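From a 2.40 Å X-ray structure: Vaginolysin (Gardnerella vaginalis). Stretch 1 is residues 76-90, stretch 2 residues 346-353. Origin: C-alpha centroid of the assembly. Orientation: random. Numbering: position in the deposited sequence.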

ATOM      1  N   THR A  76     -19.970   0.380 -25.585  1.00 38.18           N
ATOM      2  CA  THR A  76     -21.359   0.786 -25.451  1.00 40.65           C
ATOM      3  C   THR A  76     -22.033   0.765 -26.813  1.00 39.80           C
ATOM      4  O   THR A  76     -21.381   0.906 -27.851  1.00 41.84           O
ATOM      5  CB  THR A  76     -21.476   2.189 -24.831  1.00 39.59           C
ATOM      6  OG1 THR A  76     -22.859   2.532 -24.672  1.00 48.55           O
ATOM      7  CG2 THR A  76     -20.790   3.231 -25.707  1.00 36.22           C
ATOM      8  N   SER A  77     -23.351   0.576 -26.795  1.00 39.13           N
ATOM      9  CA  SER A  77     -24.180   0.673 -27.990  1.00 40.91           C
ATOM     10  C   SER A  77     -25.183   1.813 -27.888  1.00 42.10           C
ATOM     11  O   SER A  77     -26.026   1.967 -28.781  1.00 39.76           O
ATOM     12  CB  SER A  77     -24.921  -0.645 -28.234  1.00 36.89           C
ATOM     13  OG  SER A  77     -25.974  -0.812 -27.302  1.00 38.34           O
ATOM     14  N   ASN A  78     -25.111   2.610 -26.829  1.00 37.39           N
ATOM     15  CA  ASN A  78     -26.082   3.662 -26.542  1.00 42.61           C
ATOM     16  C   ASN A  78     -25.385   5.003 -26.765  1.00 40.29           C
ATOM     17  O   ASN A  78     -24.803   5.579 -25.845  1.00 48.71           O
ATOM     18  CB  ASN A  78     -26.609   3.518 -25.116  1.00 48.10           C
ATOM     19  CG  ASN A  78     -27.810   4.396 -24.843  1.00 48.72           C
ATOM     20  OD1 ASN A  78     -27.689   5.466 -24.250  1.00 55.76           O
ATOM     21  ND2 ASN A  78     -28.982   3.945 -25.276  1.00 56.67           N
ATOM     22  N   LEU A  79     -25.447   5.495 -27.999  1.00 40.41           N
ATOM     23  CA  LEU A  79     -24.737   6.706 -28.386  1.00 36.82           C
ATOM     24  C   LEU A  79     -25.574   7.941 -28.086  1.00 35.93           C
ATOM     25  O   LEU A  79     -26.800   7.931 -28.212  1.00 41.47           O
ATOM     26  CB  LEU A  79     -24.382   6.677 -29.873  1.00 39.29           C
ATOM     27  CG  LEU A  79     -23.324   5.656 -30.295  1.00 49.87           C
ATOM     28  CD1 LEU A  79     -23.930   4.269 -30.454  1.00 45.95           C
ATOM     29  CD2 LEU A  79     -22.643   6.100 -31.585  1.00 51.66           C
ATOM     30  N   SER A  80     -24.892   9.015 -27.699  1.00 34.63           N
ATOM     31  CA  SER A  80     -25.564  10.248 -27.321  1.00 42.54           C
ATOM     32  C   SER A  80     -26.018  11.023 -28.552  1.00 37.35           C
ATOM     33  O   SER A  80     -25.357  11.024 -29.594  1.00 39.33           O
ATOM     34  CB  SER A  80     -24.642  11.130 -26.479  1.00 40.56           C
ATOM     35  OG  SER A  80     -24.370  10.536 -25.223  1.00 42.60           O
ATOM     36  N   VAL A  81     -27.165  11.684 -28.418  1.00 40.58           N
ATOM     37  CA  VAL A  81     -27.674  12.605 -29.428  1.00 40.81           C
ATOM     38  C   VAL A  81     -27.271  14.015 -29.023  1.00 36.59           C
ATOM     39  O   VAL A  81     -27.421  14.402 -27.858  1.00 42.46           O
ATOM     40  CB  VAL A  81     -29.201  12.482 -29.574  1.00 39.31           C
ATOM     41  CG1 VAL A  81     -29.743  13.541 -30.528  1.00 39.30           C
ATOM     42  CG2 VAL A  81     -29.574  11.090 -30.062  1.00 32.12           C
ATOM     43  N   THR A  82     -26.761  14.783 -29.982  1.00 40.59           N
ATOM     44  CA  THR A  82     -26.269  16.128 -29.734  1.00 33.45           C
ATOM     45  C   THR A  82     -26.857  17.081 -30.762  1.00 41.17           C
ATOM     46  O   THR A  82     -27.492  16.671 -31.737  1.00 46.39           O
ATOM     47  CB  THR A  82     -24.736  16.186 -29.800  1.00 36.36           C
ATOM     48  OG1 THR A  82     -24.302  15.884 -31.132  1.00 43.19           O
ATOM     49  CG2 THR A  82     -24.117  15.194 -28.831  1.00 35.16           C
ATOM     50  N   SER A  83     -26.634  18.376 -30.532  1.00 38.68           N
ATOM     51  CA  SER A  83     -27.020  19.378 -31.518  1.00 41.14           C
ATOM     52  C   SER A  83     -26.289  19.166 -32.837  1.00 45.80           C
ATOM     53  O   SER A  83     -26.837  19.456 -33.906  1.00 43.75           O
ATOM     54  CB  SER A  83     -26.733  20.778 -30.976  1.00 47.84           C
ATOM     55  OG  SER A  83     -27.034  21.772 -31.940  1.00 63.80           O
ATOM     56  N   ALA A  84     -25.060  18.650 -32.782  1.00 51.32           N
ATOM     57  CA  ALA A  84     -24.240  18.520 -33.979  1.00 43.90           C
ATOM     58  C   ALA A  84     -24.686  17.367 -34.869  1.00 43.95           C
ATOM     59  O   ALA A  84     -24.569  17.463 -36.097  1.00 53.15           O
ATOM     60  CB  ALA A  84     -22.773  18.332 -33.591  1.00 37.52           C
ATOM     61  N   ASN A  85     -25.190  16.277 -34.288  1.00 46.23           N
ATOM     62  CA  ASN A  85     -25.564  15.104 -35.063  1.00 44.11           C
ATOM     63  C   ASN A  85     -27.068  14.881 -35.153  1.00 49.15           C
ATOM     64  O   ASN A  85     -27.495  13.966 -35.866  1.00 48.17           O
ATOM     65  CB  ASN A  85     -24.899  13.843 -34.478  1.00 39.51           C
ATOM     66  CG  ASN A  85     -25.407  13.490 -33.088  1.00 42.41           C
ATOM     67  OD1 ASN A  85     -26.564  13.736 -32.746  1.00 42.68           O
ATOM     68  ND2 ASN A  85     -24.534  12.905 -32.278  1.00 39.53           N
ATOM     69  N   ASP A  86     -27.878  15.688 -34.463  1.00 47.49           N
ATOM     70  CA  ASP A  86     -29.325  15.514 -34.525  1.00 47.41           C
ATOM     71  C   ASP A  86     -29.831  15.538 -35.961  1.00 47.46           C
ATOM     72  O   ASP A  86     -30.861  14.929 -36.266  1.00 41.93           O
ATOM     73  CB  ASP A  86     -30.018  16.604 -33.701  1.00 43.06           C
ATOM     74  CG  ASP A  86     -31.497  16.335 -33.502  1.00 49.88           C
ATOM     75  OD1 ASP A  86     -31.877  15.155 -33.365  1.00 52.76           O
ATOM     76  OD2 ASP A  86     -32.283  17.307 -33.479  1.00 56.55           O
ATOM     77  N   ASP A  87     -29.118  16.229 -36.856  1.00 53.13           N
ATOM     78  CA  ASP A  87     -29.531  16.295 -38.255  1.00 52.40           C
ATOM     79  C   ASP A  87     -29.581  14.915 -38.898  1.00 49.29           C
ATOM     80  O   ASP A  87     -30.436  14.662 -39.754  1.00 44.58           O
ATOM     81  CB  ASP A  87     -28.577  17.193 -39.042  1.00 60.49           C
ATOM     82  CG  ASP A  87     -28.931  18.662 -38.934  1.00 73.42           C
ATOM     83  OD1 ASP A  87     -30.135  18.990 -38.955  1.00 75.68           O
ATOM     84  OD2 ASP A  87     -28.001  19.491 -38.831  1.00 88.40           O
ATOM     85  N   ARG A  88     -28.682  14.015 -38.505  1.00 50.78           N
ATOM     86  CA  ARG A  88     -28.521  12.732 -39.176  1.00 48.75           C
ATOM     87  C   ARG A  88     -28.905  11.549 -38.300  1.00 42.12           C
ATOM     88  O   ARG A  88     -28.626  10.404 -38.668  1.00 42.99           O
ATOM     89  CB  ARG A  88     -27.076  12.570 -39.648  1.00 50.98           C
ATOM     90  CG  ARG A  88     -26.577  13.737 -40.481  1.00 54.53           C
ATOM     91  CD  ARG A  88     -25.377  14.436 -39.861  1.00 61.52           C
ATOM     92  NE  ARG A  88     -24.283  14.528 -40.821  1.00 77.83           N
ATOM     93  CZ  ARG A  88     -23.337  15.462 -40.804  1.00 82.60           C
ATOM     94  NH1 ARG A  88     -23.343  16.415 -39.879  1.00 79.22           N
ATOM     95  NH2 ARG A  88     -22.386  15.447 -41.727  1.00 77.52           N
ATOM     96  N   VAL A  89     -29.532  11.791 -37.154  1.00 40.33           N
ATOM     97  CA  VAL A  89     -29.924  10.731 -36.236  1.00 35.98           C
ATOM     98  C   VAL A  89     -31.442  10.674 -36.226  1.00 31.44           C
ATOM     99  O   VAL A  89     -32.108  11.575 -35.700  1.00 34.42           O
ATOM    100  CB  VAL A  89     -29.364  10.958 -34.825  1.00 33.20           C
ATOM    101  CG1 VAL A  89     -29.891   9.898 -33.862  1.00 37.78           C
ATOM    102  CG2 VAL A  89     -27.848  10.933 -34.860  1.00 31.75           C
ATOM    103  N   TYR A  90     -31.993   9.617 -36.813  1.00 33.10           N
ATOM    104  CA  TYR A  90     -33.420   9.365 -36.746  1.00 32.78           C
ATOM    105  C   TYR A  90     -33.646   7.872 -36.891  1.00 32.81           C
ATOM    106  O   TYR A  90     -32.823   7.182 -37.503  1.00 32.74           O
ATOM    107  CB  TYR A  90     -34.193  10.129 -37.833  1.00 35.76           C
ATOM    108  CG  TYR A  90     -33.636   9.999 -39.236  1.00 32.20           C
ATOM    109  CD1 TYR A  90     -34.101   9.023 -40.106  1.00 35.63           C
ATOM    110  CD2 TYR A  90     -32.656  10.871 -39.695  1.00 31.90           C
ATOM    111  CE1 TYR A  90     -33.599   8.912 -41.392  1.00 36.38           C
ATOM    112  CE2 TYR A  90     -32.149  10.769 -40.973  1.00 34.82           C
ATOM    113  CZ  TYR A  90     -32.621   9.790 -41.818  1.00 38.39           C
ATOM    114  OH  TYR A  90     -32.113   9.692 -43.092  1.00 36.34           O
ATOM    115  N   VAL A 346     -37.318  15.332 -26.891  1.00 56.89           N
ATOM    116  CA  VAL A 346     -35.925  15.531 -27.287  1.00 50.25           C
ATOM    117  C   VAL A 346     -35.283  14.152 -27.400  1.00 46.00           C
ATOM    118  O   VAL A 346     -35.292  13.394 -26.420  1.00 37.35           O
ATOM    119  CB  VAL A 346     -35.150  16.406 -26.286  1.00 49.46           C
ATOM    120  CG1 VAL A 346     -33.670  16.445 -26.652  1.00 53.90           C
ATOM    121  CG2 VAL A 346     -35.690  17.815 -26.256  1.00 65.47           C
ATOM    122  N   PRO A 347     -34.724  13.778 -28.551  1.00 45.97           N
ATOM    123  CA  PRO A 347     -33.892  12.572 -28.590  1.00 41.27           C
ATOM    124  C   PRO A 347     -32.618  12.777 -27.787  1.00 37.29           C
ATOM    125  O   PRO A 347     -31.980  13.831 -27.861  1.00 31.64           O
ATOM    126  CB  PRO A 347     -33.600  12.383 -30.083  1.00 41.83           C
ATOM    127  CG  PRO A 347     -33.785  13.735 -30.682  1.00 44.06           C
ATOM    128  CD  PRO A 347     -34.861  14.397 -29.881  1.00 46.01           C
ATOM    129  N   ILE A 348     -32.254  11.760 -27.006  1.00 34.63           N
ATOM    130  CA  ILE A 348     -31.106  11.855 -26.111  1.00 41.38           C
ATOM    131  C   ILE A 348     -30.075  10.792 -26.463  1.00 37.38           C
ATOM    132  O   ILE A 348     -28.876  10.972 -26.218  1.00 44.75           O
ATOM    133  CB  ILE A 348     -31.536  11.730 -24.637  1.00 41.86           C
ATOM    134  CG1 ILE A 348     -32.391  10.475 -24.431  1.00 38.17           C
ATOM    135  CG2 ILE A 348     -32.291  12.980 -24.201  1.00 37.41           C
ATOM    136  CD1 ILE A 348     -32.723  10.188 -22.977  1.00 37.89           C
ATOM    137  N   ALA A 349     -30.525   9.679 -27.040  1.00 41.13           N
ATOM    138  CA  ALA A 349     -29.622   8.588 -27.369  1.00 39.08           C
ATOM    139  C   ALA A 349     -30.160   7.832 -28.574  1.00 32.51           C
ATOM    140  O   ALA A 349     -31.357   7.867 -28.873  1.00 35.72           O
ATOM    141  CB  ALA A 349     -29.440   7.634 -26.184  1.00 38.38           C
ATOM    142  N   TYR A 350     -29.256   7.144 -29.268  1.00 29.75           N
ATOM    143  CA  TYR A 350     -29.635   6.314 -30.399  1.00 37.60           C
ATOM    144  C   TYR A 350     -28.760   5.071 -30.431  1.00 33.62           C
ATOM    145  O   TYR A 350     -27.621   5.078 -29.956  1.00 33.86           O
ATOM    146  CB  TYR A 350     -29.527   7.073 -31.733  1.00 27.96           C
ATOM    147  CG  TYR A 350     -28.120   7.431 -32.163  1.00 31.96           C
ATOM    148  CD1 TYR A 350     -27.469   6.704 -33.152  1.00 29.71           C
ATOM    149  CD2 TYR A 350     -27.451   8.509 -31.597  1.00 31.91           C
ATOM    150  CE1 TYR A 350     -26.188   7.034 -33.556  1.00 32.54           C
ATOM    151  CE2 TYR A 350     -26.169   8.844 -31.995  1.00 30.85           C
ATOM    152  CZ  TYR A 350     -25.543   8.105 -32.974  1.00 36.64           C
ATOM    153  OH  TYR A 350     -24.270   8.436 -33.373  1.00 31.87           O
ATOM    154  N   THR A 351     -29.316   4.000 -30.988  1.00 31.64           N
ATOM    155  CA  THR A 351     -28.633   2.725 -31.134  1.00 29.12           C
ATOM    156  C   THR A 351     -28.587   2.352 -32.609  1.00 33.35           C
ATOM    157  O   THR A 351     -29.552   2.583 -33.345  1.00 32.64           O
ATOM    158  CB  THR A 351     -29.346   1.623 -30.341  1.00 34.73           C
ATOM    159  OG1 THR A 351     -29.443   2.005 -28.964  1.00 42.20           O
ATOM    160  CG2 THR A 351     -28.594   0.300 -30.447  1.00 32.20           C
ATOM    161  N   THR A 352     -27.465   1.783 -33.038  1.00 33.33           N
ATOM    162  CA  THR A 352     -27.308   1.307 -34.403  1.00 29.99           C
ATOM    163  C   THR A 352     -27.192  -0.211 -34.413  1.00 31.31           C
ATOM    164  O   THR A 352     -26.648  -0.817 -33.486  1.00 37.21           O
ATOM    165  CB  THR A 352     -26.070   1.913 -35.077  1.00 29.73           C
ATOM    166  OG1 THR A 352     -24.882   1.409 -34.451  1.00 39.42           O
ATOM    167  CG2 THR A 352     -26.091   3.432 -34.988  1.00 29.19           C
ATOM    168  N   SER A 353     -27.717  -0.815 -35.475  1.00 36.35           N
ATOM    169  CA  SER A 353     -27.630  -2.249 -35.691  1.00 33.45           C
ATOM    170  C   SER A 353     -27.101  -2.505 -37.094  1.00 34.82           C
ATOM    171  O   SER A 353     -27.354  -1.728 -38.020  1.00 29.91           O
ATOM    172  CB  SER A 353     -28.993  -2.928 -35.510  1.00 33.95           C
ATOM    173  OG  SER A 353     -29.491  -2.728 -34.199  1.00 34.76           O
TER
HETATM  174  O   HOH W   1     -25.006   1.505 -31.440  1.00 38.82           O
HETATM  175  O   HOH W   2     -28.616   0.686 -26.557  1.00 48.48           O

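The two stretches, at least 261 residues apart in sequence wherever they touch, meet as a short antiparallel β pairing whose side chains enclose the ring of Tyr350, burying 619 Å² in total.

The register follows from the backbone. Leu79 and Tyr350 form a hydrogen-bonded pair with CA atoms 5.3 Å apart: Leu79 N donates to Tyr350 O at 3.0 Å (147° at the hydrogen), and Tyr350 N donates to Leu79 O at 2.8 Å (156°). Ser80 and Ala349 form the adjacent non-hydrogen-bonded pair, and their CA atoms approach to 4.4 Å. One step on, Val81 N donates to Ile348 O at 2.9 Å and a nearly straight 168°. Between these bonds, Ala349 CA lies 3.0 Å from Leu79 O, a CA-H...O contact that supplements the ladder.

Beyond the ladder, water takes over at Ser77. Water 1 donates to Ser77 O (2.9 Å) and accepts from Thr352 N (2.9 Å), bridging a direct separation of 4.5 Å between those two atoms. Water 2 links Ser77 OG (3.1 Å) with Thr351 OG1 (2.9 Å).

Leu79 and Tyr350 direct their side chains to the same face of the sheet, and there the aromatic ring is sandwiched. Leu79 CB sits 3.8 Å from the Tyr350 ring centroid, 24° off the normal; over the opposite face, Val89 CG2 lies 4.0 Å from that centroid at 15°. Both positions suit CH-π contacts, in which weakly polarized C-H groups meet the π cloud. Val81 CG2 instead approaches the ring edge, 3.7 Å from Tyr350 CD2, while Val81 CG1 packs 4.0 Å from Pro347 CG, extending the apolar surface.

Within stretch 1, the Asn85 side chain ties the loop together: Asn85 OD1 accepts from Thr82 N at 3.0 Å and 178°.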